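Local atomic coordinates of malonyl CoA-ACP transacylase (Xanthomonas oryzae pv. oryzae, PDB entry 3K89), a protein that probably transfers the malonyl group of malonyl-CoA to holo acyl carrier protein, releasing CoA and supplying malonyl-ACP. Residues L58-Y63 against F122-A127; D295-A300 against L309-H314. One frame throughout, in Å; residues are numbered along the deposited sequence.

Contact 1. Residues L58-Y63 against F122-A127; sequences LNRTEY and FMQAAA
Gln-124 reaches from the last turns of one helix to the first turn of another, and its amide oxygen does the touching. Gln-124 OE1 lies 3.9 Å from Arg-60 CG and 4.0 Å from Thr-61 CG2, both van der Waals approaches to carbon. The polar link runs through two waters: each donates a hydrogen bond to Gln-124 OE1, over 2.7 Å in both cases, and accepts one from a backbone N-H, that of Thr-61 for one and that of Glu-62 for the other. Gln-124 OE1 is thus linked through water to two backbone N-H groups in the first turn of the helix whose N-cap position is Arg-60, which may polarise the carbonyl. The chain of Gln-124 leaves with CG anti to the backbone N (chi1 -168°) and bends at chi2, and its NE2 is held by Ser-199 OG. Arg-60 crosses this chain at about a right angle, presenting its aliphatic CG. Thr-61 offers its methyl, while its OG1 is hydrogen-bonded to Gln-13 OE1 and Gln-65 NE2. The segments together bury 155 Å², a modest area that fits a partly water-mediated contact. It joins the N-terminus of helix 61-81 to the C-terminal end of helix 109-126, with helix 208-219 packed against Phe-122.

Contact 2. Residues D295-A300 against L309-H314; sequences DARPLA and LDAWAH
Trp-312 lays its indole against Asp-295 and Arg-297, two residues of one strand whose side chains both start out toward it. Its CG lies anti to its own carbonyl carbon (chi1 -56°), which carries the ring back toward the strand. The ring nitrogen gives the one direct hydrogen bond between the segments: Trp-312 NE1 donates to Asp-295 OD2 over 3.1 Å at an N-H...O angle of 154°. The oxygen lies almost in the indole plane, yet the N-H meets the carboxylate from above, 56° out of its plane, with the two flat groups steeply inclined. Asp-295 presents its carboxylate with CG anti to the backbone N. Arg-297 runs extended from CG to NE, and its methylenes follow the six-membered ring: Arg-297 CB is 3.8 Å from Trp-312 CH2, and Arg-297 CD is 3.6 Å from Trp-312 CZ2. The guanidinium stands nearly upright to the indole, which excludes a parallel stack. One face of it receives the methyl of Ala-311, whose CB is 3.6 Å from Arg-297 NH2. Within the strand, Arg-297 NE forms a weak, salt-bridging hydrogen bond to Asp-295 OD1 at 3.4 Å. The carboxylate therefore divides its oxygens, OD2 for the indole and OD1 for the arginine, which probably limits its rotation. Trp-312 is buried, also touching Trp-79 of helix 61-81 and Ala-275 of strand 273-276. Helix 302-311 follows strand 295-298 after a short loop; its end and the residue just beyond fold back on this outermost strand of the parallel sheet, as in alpha/beta domains.

Contacts 1 and 2 lie on opposite sides of the chain's centre, their own centres 33 Å apart and their nearest atoms about 13 Å apart, so neither touches the other. Helix 61-81 nevertheless connects them: it begins in contact 1, and further along Trp-79 packs on Trp-312 of contact 2. Contact 1 is the one near the predicted catalytic residues, the side chain of Thr-61 lying about 8 Å from that of Ser-94 and about 9 Å from that of His-203, with bound glycerol also about 9 Å away. That puts it near the predicted active site, though not in contact with Ser-94 or His-203. Contact 2, at the sheet edge, is away from these sites.

Contact 1. Residues L58-Y63 against F122-A127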
ATOM      1  N   LEU A  58       8.028   5.973  13.511  1.00 15.71           N
ATOM      2  CA  LEU A  58       7.891   5.941  12.045  1.00 15.91           C
ATOM      3  C   LEU A  58       7.379   4.581  11.561  1.00 15.98           C
ATOM      4  O   LEU A  58       6.620   4.509  10.583  1.00 16.06           O
ATOM      5  CB  LEU A  58       9.218   6.267  11.349  1.00 16.08           C
ATOM      6  CG  LEU A  58       9.246   6.192   9.810  1.00 16.98           C
ATOM      7  CD1 LEU A  58       8.262   7.199   9.163  1.00 17.36           C
ATOM      8  CD2 LEU A  58      10.651   6.373   9.252  1.00 18.44           C
ATOM      9  N   ASN A  59       7.803   3.511  12.239  1.00 15.14           N
ATOM     10  CA  ASN A  59       7.373   2.147  11.887  1.00 15.82           C
ATOM     11  C   ASN A  59       6.029   1.692  12.477  1.00 15.72           C
ATOM     12  O   ASN A  59       5.501   0.630  12.100  1.00 16.43           O
ATOM     13  CB  ASN A  59       8.468   1.150  12.283  1.00 15.36           C
ATOM     14  CG  ASN A  59       9.692   1.245  11.395  1.00 17.30           C
ATOM     15  OD1 ASN A  59       9.630   1.770  10.286  1.00 17.45           O
ATOM     16  ND2 ASN A  59      10.825   0.730  11.882  1.00 17.72           N
ATOM     17  N   ARG A  60       5.477   2.478  13.396  1.00 15.67           N
ATOM     18  CA  ARG A  60       4.159   2.199  13.971  1.00 16.24           C
ATOM     19  C   ARG A  60       3.116   2.669  12.961  1.00 15.75           C
ATOM     20  O   ARG A  60       3.137   3.829  12.558  1.00 15.35           O
ATOM     21  CB  ARG A  60       3.979   2.972  15.276  1.00 17.30           C
ATOM     22  CG  ARG A  60       2.914   2.429  16.203  1.00 22.49           C
ATOM     23  CD  ARG A  60       3.510   1.985  17.556  1.00 28.63           C
ATOM     24  NE  ARG A  60       3.852   3.162  18.356  1.00 33.38           N
ATOM     25  CZ  ARG A  60       5.056   3.446  18.858  1.00 34.46           C
ATOM     26  NH1 ARG A  60       6.084   2.617  18.716  1.00 35.85           N
ATOM     27  NH2 ARG A  60       5.219   4.566  19.542  1.00 35.55           N
ATOM     28  N   THR A  61       2.216   1.772  12.580  1.00 14.93           N
ATOM     29  CA  THR A  61       1.342   1.990  11.422  1.00 14.00           C
ATOM     30  C   THR A  61       0.484   3.274  11.432  1.00 13.63           C
ATOM     31  O   THR A  61       0.247   3.857  10.370  1.00 13.35           O
ATOM     32  CB  THR A  61       0.517   0.717  11.103  1.00 13.90           C
ATOM     33  OG1 THR A  61       0.105   0.739   9.729  1.00 13.44           O
ATOM     34  CG2 THR A  61      -0.702   0.575  12.017  1.00 14.36           C
ATOM     35  N   GLU A  62       0.045   3.743  12.601  1.00 12.68           N
ATOM     36  CA  GLU A  62      -0.722   5.002  12.638  1.00 12.79           C
ATOM     37  C   GLU A  62       0.118   6.190  12.148  1.00 12.07           C
ATOM     38  O   GLU A  62      -0.450   7.191  11.690  1.00 12.12           O
ATOM     39  CB  GLU A  62      -1.291   5.304  14.038  1.00 13.16           C
ATOM     40  CG  GLU A  62      -0.280   5.745  15.082  1.00 15.64           C
ATOM     41  CD  GLU A  62      -0.968   6.389  16.280  1.00 17.75           C
ATOM     42  OE1 GLU A  62      -1.024   5.729  17.342  1.00 19.01           O
ATOM     43  OE2 GLU A  62      -1.500   7.512  16.165  1.00 17.28           O
ATOM     44  N   TYR A  63       1.444   6.087  12.274  1.00 11.89           N
ATOM     45  CA  TYR A  63       2.362   7.089  11.737  1.00 11.96           C
ATOM     46  C   TYR A  63       2.893   6.728  10.361  1.00 12.31           C
ATOM     47  O   TYR A  63       3.025   7.606   9.513  1.00 11.84           O
ATOM     48  CB  TYR A  63       3.530   7.362  12.704  1.00 11.85           C
ATOM     49  CG  TYR A  63       3.033   7.780  14.074  1.00 13.87           C
ATOM     50  CD1 TYR A  63       2.419   9.025  14.262  1.00 17.07           C
ATOM     51  CD2 TYR A  63       3.124   6.916  15.164  1.00 16.88           C
ATOM     52  CE1 TYR A  63       1.922   9.415  15.507  1.00 17.80           C
ATOM     53  CE2 TYR A  63       2.624   7.301  16.426  1.00 17.88           C
ATOM     54  CZ  TYR A  63       2.028   8.550  16.573  1.00 19.71           C
ATOM     55  OH  TYR A  63       1.535   8.958  17.784  1.00 22.34           O
ATOM     56  N   PHE A 122      -7.185   2.628  14.322  1.00 13.17           N
ATOM     57  CA  PHE A 122      -8.233   1.627  14.475  1.00 13.80           C
ATOM     58  C   PHE A 122      -7.625   0.242  14.346  1.00 13.82           C
ATOM     59  O   PHE A 122      -7.995  -0.665  15.101  1.00 14.04           O
ATOM     60  CB  PHE A 122      -9.348   1.780  13.436  1.00 13.70           C
ATOM     61  CG  PHE A 122     -10.069   3.114  13.474  1.00 15.28           C
ATOM     62  CD1 PHE A 122     -10.231   3.810  14.671  1.00 18.22           C
ATOM     63  CD2 PHE A 122     -10.629   3.641  12.311  1.00 17.82           C
ATOM     64  CE1 PHE A 122     -10.908   5.042  14.687  1.00 19.89           C
ATOM     65  CE2 PHE A 122     -11.311   4.858  12.320  1.00 17.75           C
ATOM     66  CZ  PHE A 122     -11.454   5.554  13.507  1.00 18.33           C
ATOM     67  N   MET A 123      -6.719   0.079  13.376  1.00 13.75           N
ATOM     68  CA  MET A 123      -6.057  -1.210  13.142  1.00 14.16           C
ATOM     69  C   MET A 123      -5.234  -1.636  14.350  1.00 15.50           C
ATOM     70  O   MET A 123      -5.284  -2.801  14.763  1.00 15.13           O
ATOM     71  CB  MET A 123      -5.165  -1.137  11.903  1.00 14.12           C
ATOM     72  CG  MET A 123      -5.958  -1.005  10.608  1.00 13.33           C
ATOM     73  SD  MET A 123      -4.930  -0.493   9.210  1.00 14.16           S
ATOM     74  CE  MET A 123      -4.222  -2.059   8.713  1.00 17.55           C
ATOM     75  N   GLN A 124      -4.488  -0.690  14.912  1.00 15.41           N
ATOM     76  CA  GLN A 124      -3.618  -0.981  16.044  1.00 17.50           C
ATOM     77  C   GLN A 124      -4.417  -1.390  17.272  1.00 17.83           C
ATOM     78  O   GLN A 124      -4.011  -2.303  18.000  1.00 18.02           O
ATOM     79  CB  GLN A 124      -2.716   0.211  16.351  1.00 17.28           C
ATOM     80  CG  GLN A 124      -1.588  -0.095  17.326  1.00 21.77           C
ATOM     81  CD  GLN A 124      -0.460  -0.881  16.678  1.00 24.43           C
ATOM     82  OE1 GLN A 124       0.263  -0.357  15.818  1.00 26.58           O
ATOM     83  NE2 GLN A 124      -0.299  -2.140  17.086  1.00 26.46           N
ATOM     84  N   ALA A 125      -5.550  -0.726  17.477  1.00 18.68           N
ATOM     85  CA  ALA A 125      -6.413  -0.978  18.632  1.00 20.10           C
ATOM     86  C   ALA A 125      -7.113  -2.324  18.527  1.00 21.52           C
ATOM     87  O   ALA A 125      -7.472  -2.925  19.552  1.00 21.16           O
ATOM     88  CB  ALA A 125      -7.431   0.132  18.776  1.00 19.88           C
ATOM     89  N   ALA A 126      -7.298  -2.791  17.293  1.00 21.95           N
ATOM     90  CA  ALA A 126      -7.938  -4.068  17.035  1.00 23.71           C
ATOM     91  C   ALA A 126      -7.022  -5.210  17.443  1.00 24.66           C
ATOM     92  O   ALA A 126      -7.497  -6.281  17.820  1.00 26.08           O
ATOM     93  CB  ALA A 126      -8.309  -4.186  15.574  1.00 23.08           C
ATOM     94  N   ALA A 127      -5.717  -4.970  17.378  1.00 25.78           N
ATOM     95  CA  ALA A 127      -4.716  -5.978  17.687  1.00 27.28           C
ATOM     96  C   ALA A 127      -3.534  -5.371  18.437  1.00 28.15           C
ATOM     97  O   ALA A 127      -2.487  -5.102  17.847  1.00 28.50           O
ATOM     98  CB  ALA A 127      -4.244  -6.673  16.410  1.00 27.31           C
TER
HETATM   99  O   HOH W   1       2.134  -0.884  13.914  1.00 21.34           O
HETATM  100  O   HOH W   2      -0.140   2.223  15.096  1.00 20.23           O

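Contact 2. Residues D295-A300 against L309-H314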
ATOM      1  N   ASP A 295       7.230  -2.581 -17.949  1.00 20.68           N
ATOM      2  CA  ASP A 295       8.344  -1.688 -17.671  1.00 20.10           C
ATOM      3  C   ASP A 295       8.045  -0.984 -16.350  1.00 19.19           C
ATOM      4  O   ASP A 295       7.360   0.042 -16.327  1.00 18.71           O
ATOM      5  CB  ASP A 295       8.490  -0.688 -18.825  1.00 20.83           C
ATOM      6  CG  ASP A 295       9.638   0.310 -18.640  1.00 22.39           C
ATOM      7  OD1 ASP A 295      10.371   0.284 -17.631  1.00 23.49           O
ATOM      8  OD2 ASP A 295       9.808   1.157 -19.545  1.00 26.35           O
ATOM      9  N   ALA A 296       8.544  -1.566 -15.261  1.00 18.40           N
ATOM     10  CA  ALA A 296       8.276  -1.063 -13.918  1.00 17.09           C
ATOM     11  C   ALA A 296       9.458  -0.273 -13.361  1.00 16.77           C
ATOM     12  O   ALA A 296      10.571  -0.800 -13.244  1.00 17.19           O
ATOM     13  CB  ALA A 296       7.918  -2.227 -12.981  1.00 17.75           C
ATOM     14  N   ARG A 297       9.224   0.987 -13.008  1.00 15.66           N
ATOM     15  CA  ARG A 297      10.304   1.869 -12.556  1.00 15.49           C
ATOM     16  C   ARG A 297       9.984   2.603 -11.255  1.00 15.10           C
ATOM     17  O   ARG A 297       8.958   3.278 -11.186  1.00 15.16           O
ATOM     18  CB  ARG A 297      10.603   2.922 -13.626  1.00 15.79           C
ATOM     19  CG  ARG A 297      11.193   2.386 -14.902  1.00 18.58           C
ATOM     20  CD  ARG A 297      11.504   3.551 -15.810  1.00 20.67           C
ATOM     21  NE  ARG A 297      12.194   3.118 -17.021  1.00 24.79           N
ATOM     22  CZ  ARG A 297      13.478   3.364 -17.292  1.00 26.24           C
ATOM     23  NH1 ARG A 297      14.265   4.028 -16.430  1.00 25.19           N
ATOM     24  NH2 ARG A 297      13.985   2.917 -18.431  1.00 29.10           N
ATOM     25  N   PRO A 298      10.868   2.514 -10.253  1.00 14.21           N
ATOM     26  CA  PRO A 298      10.707   3.350  -9.046  1.00 14.12           C
ATOM     27  C   PRO A 298      11.005   4.826  -9.321  1.00 14.08           C
ATOM     28  O   PRO A 298      11.795   5.144 -10.220  1.00 14.41           O
ATOM     29  CB  PRO A 298      11.789   2.810  -8.105  1.00 15.27           C
ATOM     30  CG  PRO A 298      12.821   2.263  -9.025  1.00 16.06           C
ATOM     31  CD  PRO A 298      12.055   1.644 -10.144  1.00 14.22           C
ATOM     32  N   LEU A 299      10.392   5.712  -8.535  1.00 13.63           N
ATOM     33  CA  LEU A 299      10.634   7.147  -8.624  1.00 14.07           C
ATOM     34  C   LEU A 299      11.210   7.736  -7.324  1.00 15.02           C
ATOM     35  O   LEU A 299      11.319   8.957  -7.194  1.00 17.12           O
ATOM     36  CB  LEU A 299       9.322   7.876  -8.985  1.00 14.11           C
ATOM     37  CG  LEU A 299       8.510   7.448 -10.205  1.00 14.10           C
ATOM     38  CD1 LEU A 299       7.217   8.274 -10.308  1.00 15.16           C
ATOM     39  CD2 LEU A 299       9.348   7.587 -11.476  1.00 16.02           C
ATOM     40  N   ALA A 300      11.614   6.872  -6.398  1.00 14.91           N
ATOM     41  CA  ALA A 300      11.977   7.280  -5.025  1.00 16.07           C
ATOM     42  C   ALA A 300      13.228   8.147  -4.866  1.00 16.07           C
ATOM     43  O   ALA A 300      13.418   8.752  -3.820  1.00 15.86           O
ATOM     44  CB  ALA A 300      12.098   6.030  -4.120  1.00 16.97           C
ATOM     45  N   LEU A 309      11.587   9.872 -15.977  1.00 23.88           N
ATOM     46  CA  LEU A 309      11.155  11.116 -16.620  1.00 26.68           C
ATOM     47  C   LEU A 309      11.710  11.210 -18.036  1.00 28.32           C
ATOM     48  O   LEU A 309      11.030  11.711 -18.932  1.00 29.18           O
ATOM     49  CB  LEU A 309      11.547  12.350 -15.788  1.00 26.32           C
ATOM     50  CG  LEU A 309      10.837  13.672 -16.100  1.00 27.59           C
ATOM     51  CD1 LEU A 309       9.330  13.556 -15.854  1.00 26.54           C
ATOM     52  CD2 LEU A 309      11.434  14.825 -15.289  1.00 26.93           C
ATOM     53  N   ASP A 310      12.928  10.703 -18.236  1.00 30.23           N
ATOM     54  CA  ASP A 310      13.576  10.724 -19.550  1.00 31.95           C
ATOM     55  C   ASP A 310      13.062   9.639 -20.488  1.00 32.89           C
ATOM     56  O   ASP A 310      12.745   9.926 -21.644  1.00 33.36           O
ATOM     57  CB  ASP A 310      15.093  10.611 -19.426  1.00 32.11           C
ATOM     58  CG  ASP A 310      15.798  10.818 -20.750  1.00 33.76           C
ATOM     59  OD1 ASP A 310      16.165   9.807 -21.387  1.00 35.44           O
ATOM     60  OD2 ASP A 310      15.968  11.987 -21.160  1.00 35.07           O
ATOM     61  N   ALA A 311      12.976   8.405 -19.989  1.00 33.83           N
ATOM     62  CA  ALA A 311      12.561   7.253 -20.801  1.00 34.62           C
ATOM     63  C   ALA A 311      11.111   7.334 -21.286  1.00 35.38           C
ATOM     64  O   ALA A 311      10.761   6.734 -22.313  1.00 35.36           O
ATOM     65  CB  ALA A 311      12.803   5.945 -20.046  1.00 34.68           C
ATOM     66  N   TRP A 312      10.282   8.069 -20.546  1.00 36.41           N
ATOM     67  CA  TRP A 312       8.865   8.248 -20.858  1.00 37.41           C
ATOM     68  C   TRP A 312       8.567   9.740 -21.090  1.00 39.51           C
ATOM     69  O   TRP A 312       7.703  10.326 -20.419  1.00 40.14           O
ATOM     70  CB  TRP A 312       7.985   7.721 -19.709  1.00 36.31           C
ATOM     71  CG  TRP A 312       8.208   6.282 -19.303  1.00 32.09           C
ATOM     72  CD1 TRP A 312       8.661   5.265 -20.086  1.00 29.88           C
ATOM     73  CD2 TRP A 312       7.936   5.698 -18.015  1.00 28.03           C
ATOM     74  NE1 TRP A 312       8.707   4.092 -19.370  1.00 29.15           N
ATOM     75  CE2 TRP A 312       8.272   4.332 -18.096  1.00 27.60           C
ATOM     76  CE3 TRP A 312       7.456   6.202 -16.801  1.00 27.56           C
ATOM     77  CZ2 TRP A 312       8.133   3.456 -17.010  1.00 26.61           C
ATOM     78  CZ3 TRP A 312       7.329   5.337 -15.726  1.00 25.58           C
ATOM     79  CH2 TRP A 312       7.664   3.979 -15.840  1.00 24.93           C
ATOM     80  N   ALA A 313       9.284  10.343 -22.038  1.00 41.54           N
ATOM     81  CA  ALA A 313       9.311  11.807 -22.207  1.00 43.29           C
ATOM     82  C   ALA A 313       8.117  12.450 -22.947  1.00 44.64           C
ATOM     83  O   ALA A 313       8.050  12.422 -24.187  1.00 44.81           O
ATOM     84  CB  ALA A 313      10.638  12.238 -22.854  1.00 43.26           C
ATOM     85  N   HIS A 314       7.189  13.025 -22.172  1.00 45.84           N
ATOM     86  CA  HIS A 314       6.154  13.933 -22.694  1.00 47.03           C
ATOM     87  C   HIS A 314       5.774  14.983 -21.655  1.00 47.20           C
ATOM     88  O   HIS A 314       5.738  16.180 -21.949  1.00 47.57           O
ATOM     89  CB  HIS A 314       4.896  13.184 -23.146  1.00 47.39           C
ATOM     90  CG  HIS A 314       4.970  12.650 -24.545  1.00 49.09           C
ATOM     91  ND1 HIS A 314       4.636  11.350 -24.862  1.00 50.17           N
ATOM     92  CD2 HIS A 314       5.340  13.237 -25.709  1.00 50.43           C
ATOM     93  CE1 HIS A 314       4.794  11.160 -26.161  1.00 51.18           C
ATOM     94  NE2 HIS A 314       5.220  12.290 -26.699  1.00 51.05           N
TER